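Local coordinates for protein phenylalanine--tRNA ligase beta subunit (Bacteroides fragilis, PDB 3IG2) that forms the core, synthetase-like domain of the beta subunit of the tetrameric enzyme that charges tRNA(Phe) with L-phenylalanine at the expense of ATP, at residues B[113-118]-B[145-150]; B[117-122]-B[138-143]; B[161-166]-B[171-176]. All coordinates share one frame; numbering follows the deposited sequence.

In the fold
From the N terminus, helix 6-19 and strand 85-95 come before the three contacts. Strand 109-121 then opens both contact 1 and contact 2, and helix 134-150 closes both. Strand and helix run in nearly opposite directions at contact 2, so the chain comes back along itself: 117-122 with 138-143 closes the shorter loop, and 113-118 with 145-150 closes the longer one around it, the two sharing 117-118. Contact 3 follows in series, as the hairpin of strands 159-163 and 171-175 at the margin of the same mixed sheet. F148 of contact 1 meets V174 of contact 3, CE2 to CG1 at 3.9 Å, so helix 134-150 touches the sheet from its middle to the strand next to its edge.

Contact 1: residues B[113-118]-B[145-150]; sequences YHLGLW and ENIFKR
L115 and L117 meet I147 in a small apolar contact between strand 109-121 of the mixed sheet and the last turns of helix 134-150, which packs on one face of that sheet. This is helix-on-sheet packing within the alpha/beta core of a class II synthetase-like domain. The evidence is in the methyl groups. I147 CD1 lies 3.9 Å from L117 CD1, and the same I147 CD1 lies 4.1 Å from L115 CD2. In both pairs the side chains reach out to each other tip to tip. One helix residue thus bridges two strand residues that are two apart in sequence and share a face of the sheet.

The torsions account for the reach. I147 has CG1 anti to its carbonyl carbon (chi1 -71°), and a nearly extended second torsion (165°) carries CD1 out toward the strand. The two leucines answer with different shapes: L115 CG is anti to the backbone N (chi1 170°), whereas L117 CG stands beside it. Backbones stay well apart, with the CA atoms of L115 and I147 10.5 Å from each other, and only 99 Å² is buried between the segments. All three touching residues are buried, so other elements must supply much of their cover.

Within the helix, K149 NZ and E145 OE2 form a weak salt bridge at 3.4 Å; K149 NZ has a second salt-bridge partner in E40 of the second subunit. Helix 6-19 supplies V13 against L115 and L17 against L117, F89 and F87 of strand 85-95 pack beside the same leucines, and L207 of strand 200-207 lies against I147.

Contact 2: residues B[117-122]-B[138-143]; sequences LWVTGK and YELKAY
V119 and L140 lead the apolar contacts between strand 109-121 and helix 134-150, V119 CG2 to L140 CD1 at 4.0 Å. The two side chains pass alongside, pointing opposite ways. L140 has CG anti to its backbone N (chi1 -174°), and with chi2 at 62° the CD1 branch is the one that meets V119. L117 makes a second apolar touch, its CD1 lying 4.3 Å from Y143 CB, at the root of the tyrosine side chain.

A helix packed on a sheet and running roughly antiparallel to the strand, as in the alpha/beta core of class II synthetase-like domains, gives this geometry: the axes of strand 117-121 and helix 138-143 approach to 10.4 Å, and their directions make an angle of 147°. The CA atoms of V119 and L140 are the nearest, at 7.7 Å, and 187 Å² is buried.

At the tyrosine ring, V119 CG2 comes in obliquely, 4.4 Å from Y143 CE2, while F22 meets the same ring edge-to-face. On the strand's other face, W118 points away from the helix and packs against I73 of helix 66-75. Y203 and A205 of strand 200-207 lie against L140.

Contact 3: residues B[161-166]-B[171-176]; sequences GNLSDD and ALTVNT
T173 carries its OG1 between the backbone N and the carbonyl carbon (chi1 60°), which sets the hydroxyl near G161 and sends CG2 toward L163. L163 has CG anti to its backbone N (chi1 -155°); the L163 side chain runs roughly perpendicular to that of T173, with L163 CD1 3.9 Å from T173 CG2. On this same face L163 CB meets A171 CB, also at 3.9 Å.

The backbone bonds fix the register. G161 and T173 are a hydrogen-bonded pair: G161 N to T173 O and T173 N to G161 O are both 2.9 Å. L163 and A171 form the second hydrogen-bonded pair, L163 N to A171 O at 2.9 Å, with a weak return bond from A171 N to L163 O. Between the two pairs, N162 and L172 form a non-hydrogen-bonded pair, their side chains side by side on the face opposite that of L163, A171 and T173.

N175 ND2 gives T173 OG1 a 3.0 Å bond, the hydroxyl oxygen lying in the plane of the N175 amide, and G161 N gives it a weak one. N175 ND2 bonds V159 O as well, and V174 bonds strand 181-188. The arrangement is an antiparallel beta hairpin whose strand 159-163 is outermost in the mixed sheet within this chain.

Contact 1: residues B[113-118]-B[145-150]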
loop_
_atom_site.group_PDB
_atom_site.type_symbol
_atom_site.label_atom_id
_atom_site.label_comp_id
_atom_site.label_asym_id
_atom_site.label_seq_id
_atom_site.Cartn_x
_atom_site.Cartn_y
_atom_site.Cartn_z
ATOM N N TYR B 113 -13.928 13.608 26.466
ATOM C CA TYR B 113 -12.912 12.825 25.833
ATOM C C TYR B 113 -12.910 13.170 24.365
ATOM O O TYR B 113 -13.973 13.245 23.765
ATOM C CB TYR B 113 -13.265 11.354 26.046
ATOM C CG TYR B 113 -12.151 10.377 25.760
ATOM C CD1 TYR B 113 -10.949 10.420 26.483
ATOM C CD2 TYR B 113 -12.321 9.373 24.820
ATOM C CE1 TYR B 113 -9.931 9.491 26.244
ATOM C CE2 TYR B 113 -11.316 8.448 24.562
ATOM C CZ TYR B 113 -10.128 8.505 25.280
ATOM O OH TYR B 113 -9.132 7.573 25.054
ATOM N N HIS B 114 -11.725 13.392 23.799
ATOM C CA HIS B 114 -11.600 13.796 22.404
ATOM C C HIS B 114 -10.637 12.921 21.636
ATOM O O HIS B 114 -9.736 12.327 22.211
ATOM C CB HIS B 114 -11.128 15.252 22.308
ATOM C CG HIS B 114 -12.110 16.232 22.859
ATOM N ND1 HIS B 114 -12.955 16.970 22.056
ATOM C CD2 HIS B 114 -12.413 16.566 24.139
ATOM C CE1 HIS B 114 -13.739 17.722 22.822
ATOM N NE2 HIS B 114 -13.430 17.491 24.088
ATOM N N LEU B 115 -10.848 12.860 20.325
ATOM C CA LEU B 115 -9.861 12.359 19.407
ATOM C C LEU B 115 -9.389 13.542 18.528
ATOM O O LEU B 115 -10.192 14.175 17.820
ATOM C CB LEU B 115 -10.461 11.236 18.551
ATOM C CG LEU B 115 -9.621 10.747 17.355
ATOM C CD1 LEU B 115 -8.242 10.159 17.779
ATOM C CD2 LEU B 115 -10.409 9.723 16.479
ATOM N N GLY B 116 -8.100 13.851 18.576
ATOM C CA GLY B 116 -7.580 14.859 17.654
ATOM C C GLY B 116 -6.768 14.218 16.538
ATOM O O GLY B 116 -6.082 13.229 16.763
ATOM N N LEU B 117 -6.846 14.794 15.346
ATOM C CA LEU B 117 -6.010 14.423 14.215
ATOM C C LEU B 117 -5.337 15.665 13.693
ATOM O O LEU B 117 -5.981 16.698 13.555
ATOM C CB LEU B 117 -6.844 13.913 13.025
ATOM C CG LEU B 117 -7.952 12.888 13.216
ATOM C CD1 LEU B 117 -8.554 12.530 11.832
ATOM C CD2 LEU B 117 -7.435 11.682 13.923
ATOM N N TRP B 118 -4.051 15.520 13.360
ATOM C CA TRP B 118 -3.250 16.562 12.755
ATOM C C TRP B 118 -2.564 16.024 11.525
ATOM O O TRP B 118 -1.878 14.999 11.574
ATOM C CB TRP B 118 -2.158 17.027 13.693
ATOM C CG TRP B 118 -2.617 17.660 14.978
ATOM C CD1 TRP B 118 -2.676 19.008 15.263
ATOM C CD2 TRP B 118 -3.010 16.971 16.172
ATOM N NE1 TRP B 118 -3.087 19.189 16.581
ATOM C CE2 TRP B 118 -3.300 17.957 17.153
ATOM C CE3 TRP B 118 -3.152 15.602 16.513
ATOM C CZ2 TRP B 118 -3.733 17.625 18.440
ATOM C CZ3 TRP B 118 -3.548 15.271 17.806
ATOM C CH2 TRP B 118 -3.833 16.287 18.759
ATOM N N GLU B 145 -14.429 10.862 7.566
ATOM C CA GLU B 145 -15.569 10.085 7.042
ATOM C C GLU B 145 -15.382 8.600 7.364
ATOM O O GLU B 145 -16.318 7.907 7.769
ATOM C CB GLU B 145 -15.725 10.271 5.539
ATOM C CG GLU B 145 -16.561 9.139 4.914
ATOM C CD GLU B 145 -17.184 9.481 3.601
ATOM O OE1 GLU B 145 -16.764 10.438 2.943
ATOM O OE2 GLU B 145 -18.124 8.760 3.207
ATOM N N ASN B 146 -14.146 8.128 7.221
ATOM C CA ASN B 146 -13.843 6.713 7.425
ATOM C C ASN B 146 -13.851 6.330 8.894
ATOM O O ASN B 146 -14.202 5.189 9.252
ATOM C CB ASN B 146 -12.545 6.343 6.717
ATOM C CG ASN B 146 -12.735 6.249 5.218
ATOM O OD1 ASN B 146 -13.807 5.834 4.751
ATOM N ND2 ASN B 146 -11.712 6.640 4.452
ATOM N N ILE B 147 -13.509 7.293 9.743
ATOM C CA ILE B 147 -13.700 7.127 11.180
ATOM C C ILE B 147 -15.185 7.008 11.480
ATOM O O ILE B 147 -15.600 6.075 12.189
ATOM C CB ILE B 147 -13.069 8.260 12.012
ATOM C CG1 ILE B 147 -11.549 8.143 11.969
ATOM C CG2 ILE B 147 -13.482 8.136 13.460
ATOM C CD1 ILE B 147 -10.836 9.378 12.435
ATOM N N PHE B 148 -15.992 7.920 10.945
ATOM C CA PHE B 148 -17.437 7.825 11.155
ATOM C C PHE B 148 -17.998 6.464 10.716
ATOM O O PHE B 148 -18.784 5.863 11.442
ATOM C CB PHE B 148 -18.197 8.956 10.471
ATOM C CG PHE B 148 -17.962 10.308 11.080
ATOM C CD1 PHE B 148 -17.422 10.445 12.363
ATOM C CD2 PHE B 148 -18.325 11.448 10.391
ATOM C CE1 PHE B 148 -17.246 11.678 12.924
ATOM C CE2 PHE B 148 -18.137 12.694 10.953
ATOM C CZ PHE B 148 -17.598 12.807 12.234
ATOM N N LYS B 149 -17.604 5.993 9.538
ATOM C CA LYS B 149 -18.045 4.695 9.033
ATOM C C LYS B 149 -17.658 3.568 9.974
ATOM O O LYS B 149 -18.448 2.640 10.205
ATOM C CB LYS B 149 -17.455 4.427 7.650
ATOM C CG LYS B 149 -18.084 5.266 6.581
ATOM C CD LYS B 149 -17.457 5.004 5.219
ATOM C CE LYS B 149 -18.371 5.512 4.118
ATOM N NZ LYS B 149 -17.755 5.399 2.757
ATOM N N ARG B 150 -16.436 3.664 10.512
ATOM C CA ARG B 150 -15.904 2.673 11.426
ATOM C C ARG B 150 -16.760 2.632 12.687
ATOM O O ARG B 150 -16.953 1.570 13.276
ATOM C CB ARG B 150 -14.440 2.986 11.750
ATOM C CG ARG B 150 -13.670 1.884 12.477
ATOM C CD ARG B 150 -14.332 0.542 12.282
ATOM N NE ARG B 150 -13.386 -0.465 11.857
ATOM C CZ ARG B 150 -13.666 -1.760 11.772
ATOM N NH1 ARG B 150 -14.884 -2.197 12.073
ATOM N NH2 ARG B 150 -12.730 -2.613 11.384
#

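Contact 2: residues B[117-122]-B[138-143]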
loop_
_atom_site.group_PDB
_atom_site.type_symbol
_atom_site.label_atom_id
_atom_site.label_comp_id
_atom_site.label_asym_id
_atom_site.label_seq_id
_atom_site.Cartn_x
_atom_site.Cartn_y
_atom_site.Cartn_z
ATOM N N LEU B 117 -6.846 14.794 15.346
ATOM C CA LEU B 117 -6.010 14.423 14.215
ATOM C C LEU B 117 -5.337 15.665 13.693
ATOM O O LEU B 117 -5.981 16.698 13.555
ATOM C CB LEU B 117 -6.844 13.913 13.025
ATOM C CG LEU B 117 -7.952 12.888 13.216
ATOM C CD1 LEU B 117 -8.554 12.530 11.832
ATOM C CD2 LEU B 117 -7.435 11.682 13.923
ATOM N N TRP B 118 -4.051 15.520 13.360
ATOM C CA TRP B 118 -3.250 16.562 12.755
ATOM C C TRP B 118 -2.564 16.024 11.525
ATOM O O TRP B 118 -1.878 14.999 11.574
ATOM C CB TRP B 118 -2.158 17.027 13.693
ATOM C CG TRP B 118 -2.617 17.660 14.978
ATOM C CD1 TRP B 118 -2.676 19.008 15.263
ATOM C CD2 TRP B 118 -3.010 16.971 16.172
ATOM N NE1 TRP B 118 -3.087 19.189 16.581
ATOM C CE2 TRP B 118 -3.300 17.957 17.153
ATOM C CE3 TRP B 118 -3.152 15.602 16.513
ATOM C CZ2 TRP B 118 -3.733 17.625 18.440
ATOM C CZ3 TRP B 118 -3.548 15.271 17.806
ATOM C CH2 TRP B 118 -3.833 16.287 18.759
ATOM N N VAL B 119 -2.701 16.736 10.417
ATOM C CA VAL B 119 -1.992 16.312 9.209
ATOM C C VAL B 119 -1.256 17.519 8.660
ATOM O O VAL B 119 -1.884 18.535 8.404
ATOM C CB VAL B 119 -2.956 15.804 8.109
ATOM C CG1 VAL B 119 -2.166 15.551 6.762
ATOM C CG2 VAL B 119 -3.753 14.573 8.571
ATOM N N THR B 120 0.060 17.415 8.453
ATOM C CA THR B 120 0.793 18.558 7.892
ATOM C C THR B 120 0.742 18.550 6.374
ATOM O O THR B 120 0.512 17.509 5.737
ATOM C CB THR B 120 2.276 18.665 8.387
ATOM O OG1 THR B 120 3.016 17.529 7.933
ATOM C CG2 THR B 120 2.335 18.717 9.888
ATOM N N GLY B 121 0.912 19.728 5.792
ATOM C CA GLY B 121 0.879 19.874 4.356
ATOM C C GLY B 121 2.102 20.609 3.871
ATOM O O GLY B 121 3.205 20.406 4.385
ATOM N N LYS B 122 1.894 21.479 2.889
ATOM C CA LYS B 122 2.987 22.157 2.231
ATOM C C LYS B 122 3.559 23.192 3.158
ATOM O O LYS B 122 2.886 23.663 4.087
ATOM C CB LYS B 122 2.500 22.872 0.975
ATOM C CG LYS B 122 1.503 23.998 1.260
ATOM C CD LYS B 122 1.086 24.777 0.015
ATOM C CE LYS B 122 0.071 24.032 -0.818
ATOM N NZ LYS B 122 -1.261 23.943 -0.162
ATOM N N TYR B 138 -10.943 18.781 2.055
ATOM C CA TYR B 138 -11.486 17.564 1.318
ATOM C C TYR B 138 -10.619 16.311 1.625
ATOM O O TYR B 138 -11.291 15.245 1.491
ATOM C CB TYR B 138 -11.638 17.793 -0.218
ATOM N N GLU B 139 -9.225 16.462 1.779
ATOM C CA GLU B 139 -8.342 15.375 2.077
ATOM C C GLU B 139 -8.523 14.904 3.527
ATOM O O GLU B 139 -8.556 13.684 3.851
ATOM C CB GLU B 139 -6.827 15.765 1.894
ATOM C CG GLU B 139 -5.817 14.775 2.328
ATOM C CD GLU B 139 -5.966 13.398 1.656
ATOM O OE1 GLU B 139 -6.377 12.421 2.317
ATOM O OE2 GLU B 139 -5.695 13.297 0.476
ATOM N N LEU B 140 -8.666 15.868 4.428
ATOM C CA LEU B 140 -8.856 15.575 5.840
ATOM C C LEU B 140 -10.280 15.004 6.095
ATOM O O LEU B 140 -10.569 14.115 7.018
ATOM C CB LEU B 140 -8.621 16.831 6.727
ATOM C CG LEU B 140 -8.668 16.583 8.254
ATOM C CD1 LEU B 140 -7.607 15.665 8.566
ATOM C CD2 LEU B 140 -8.487 17.860 9.098
ATOM N N LYS B 141 -11.234 15.534 5.307
ATOM C CA LYS B 141 -12.648 15.072 5.324
ATOM C C LYS B 141 -12.749 13.518 5.190
ATOM O O LYS B 141 -13.581 12.845 5.885
ATOM C CB LYS B 141 -13.379 15.743 4.118
ATOM C CG LYS B 141 -14.923 15.706 4.274
ATOM C CD LYS B 141 -15.579 16.361 3.049
ATOM C CE LYS B 141 -17.099 16.426 3.173
ATOM N NZ LYS B 141 -17.734 15.108 2.884
ATOM N N ALA B 142 -11.890 12.965 4.298
ATOM C CA ALA B 142 -11.884 11.487 4.039
ATOM C C ALA B 142 -11.527 10.655 5.318
ATOM O O ALA B 142 -12.044 9.571 5.597
ATOM C CB ALA B 142 -10.960 11.089 2.804
ATOM N N TYR B 143 -10.458 11.126 6.046
ATOM C CA TYR B 143 -10.064 10.418 7.269
ATOM C C TYR B 143 -11.211 10.477 8.287
ATOM O O TYR B 143 -11.526 9.494 8.960
ATOM C CB TYR B 143 -8.749 10.978 7.864
ATOM C CG TYR B 143 -7.508 10.855 6.980
ATOM C CD1 TYR B 143 -6.952 9.605 6.685
ATOM C CD2 TYR B 143 -6.879 11.998 6.463
ATOM C CE1 TYR B 143 -5.810 9.502 5.876
ATOM C CE2 TYR B 143 -5.744 11.903 5.656
ATOM C CZ TYR B 143 -5.214 10.658 5.375
ATOM O OH TYR B 143 -4.088 10.592 4.585
#

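Contact 3: residues B[161-166]-B[171-176]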
loop_
_atom_site.group_PDB
_atom_site.type_symbol
_atom_site.label_atom_id
_atom_site.label_comp_id
_atom_site.label_asym_id
_atom_site.label_seq_id
_atom_site.Cartn_x
_atom_site.Cartn_y
_atom_site.Cartn_z
ATOM N N GLY B 161 -21.840 22.255 8.861
ATOM C CA GLY B 161 -21.891 23.721 8.850
ATOM C C GLY B 161 -20.535 24.268 8.461
ATOM O O GLY B 161 -19.521 23.573 8.547
ATOM N N ASN B 162 -20.503 25.518 8.025
ATOM C CA ASN B 162 -19.236 26.147 7.740
ATOM C C ASN B 162 -18.726 26.905 8.958
ATOM O O ASN B 162 -19.506 27.341 9.791
ATOM C CB ASN B 162 -19.334 27.017 6.478
ATOM C CG ASN B 162 -19.525 26.177 5.233
ATOM O OD1 ASN B 162 -18.630 26.071 4.413
ATOM N ND2 ASN B 162 -20.680 25.538 5.112
ATOM N N LEU B 163 -17.410 27.034 9.074
ATOM C CA LEU B 163 -16.821 27.665 10.250
ATOM C C LEU B 163 -15.512 28.337 9.880
ATOM O O LEU B 163 -14.730 27.810 9.077
ATOM C CB LEU B 163 -16.575 26.621 11.347
ATOM C CG LEU B 163 -16.507 26.919 12.855
ATOM C CD1 LEU B 163 -15.479 25.995 13.473
ATOM C CD2 LEU B 163 -16.187 28.363 13.273
ATOM N N SER B 164 -15.291 29.497 10.484
ATOM C CA SER B 164 -14.026 30.218 10.422
ATOM C C SER B 164 -13.897 30.931 11.754
ATOM O O SER B 164 -14.800 31.658 12.135
ATOM C CB SER B 164 -14.076 31.249 9.301
ATOM O OG SER B 164 -12.834 31.901 9.167
ATOM N N ASP B 165 -12.805 30.719 12.478
ATOM C CA ASP B 165 -12.639 31.348 13.810
ATOM C C ASP B 165 -11.159 31.551 14.128
ATOM O O ASP B 165 -10.338 31.407 13.236
ATOM C CB ASP B 165 -13.331 30.518 14.905
ATOM C CG ASP B 165 -12.692 29.153 15.121
ATOM O OD1 ASP B 165 -11.650 28.831 14.494
ATOM O OD2 ASP B 165 -13.255 28.392 15.933
ATOM N N ASP B 166 -10.812 31.849 15.384
ATOM C CA ASP B 166 -9.392 32.044 15.742
ATOM C C ASP B 166 -8.505 30.806 15.559
ATOM O O ASP B 166 -7.286 30.925 15.509
ATOM C CB ASP B 166 -9.170 32.694 17.127
ATOM C CG ASP B 166 -10.303 32.436 18.125
ATOM O OD1 ASP B 166 -10.828 31.307 18.284
ATOM O OD2 ASP B 166 -10.644 33.413 18.802
ATOM N N ALA B 171 -13.100 25.826 7.796
ATOM C CA ALA B 171 -13.462 24.641 8.565
ATOM C C ALA B 171 -14.869 24.163 8.330
ATOM O O ALA B 171 -15.716 24.928 7.902
ATOM C CB ALA B 171 -13.268 24.900 10.050
ATOM N N LEU B 172 -15.112 22.903 8.676
ATOM C CA LEU B 172 -16.457 22.333 8.687
ATOM C C LEU B 172 -16.798 21.839 10.072
ATOM O O LEU B 172 -15.935 21.317 10.781
ATOM C CB LEU B 172 -16.568 21.167 7.700
ATOM C CG LEU B 172 -16.478 21.518 6.215
ATOM C CD1 LEU B 172 -16.497 20.261 5.336
ATOM C CD2 LEU B 172 -17.595 22.483 5.815
ATOM N N THR B 173 -18.059 22.003 10.454
ATOM C CA THR B 173 -18.560 21.384 11.688
ATOM C C THR B 173 -19.505 20.256 11.318
ATOM O O THR B 173 -20.217 20.339 10.305
ATOM C CB THR B 173 -19.320 22.371 12.569
ATOM O OG1 THR B 173 -20.446 22.892 11.837
ATOM C CG2 THR B 173 -18.409 23.519 12.978
ATOM N N VAL B 174 -19.517 19.220 12.145
ATOM C CA VAL B 174 -20.405 18.108 11.948
ATOM C C VAL B 174 -21.247 18.036 13.198
ATOM O O VAL B 174 -20.704 18.031 14.301
ATOM C CB VAL B 174 -19.652 16.790 11.724
ATOM C CG1 VAL B 174 -20.637 15.646 11.554
ATOM C CG2 VAL B 174 -18.750 16.904 10.473
ATOM N N ASN B 175 -22.572 18.012 13.014
ATOM C CA ASN B 175 -23.526 18.125 14.119
ATOM C C ASN B 175 -24.660 17.133 13.981
ATOM O O ASN B 175 -24.944 16.685 12.883
ATOM C CB ASN B 175 -24.087 19.549 14.156
ATOM C CG ASN B 175 -22.991 20.604 14.100
ATOM O OD1 ASN B 175 -22.616 21.153 15.122
ATOM N ND2 ASN B 175 -22.471 20.884 12.892
ATOM N N THR B 176 -25.302 16.780 15.079
ATOM C CA THR B 176 -26.548 16.012 14.978
ATOM C C THR B 176 -27.644 16.959 14.484
ATOM O O THR B 176 -27.472 18.196 14.488
ATOM C CB THR B 176 -26.999 15.373 16.329
ATOM O OG1 THR B 176 -27.254 16.401 17.294
ATOM C CG2 THR B 176 -25.936 14.423 16.868
#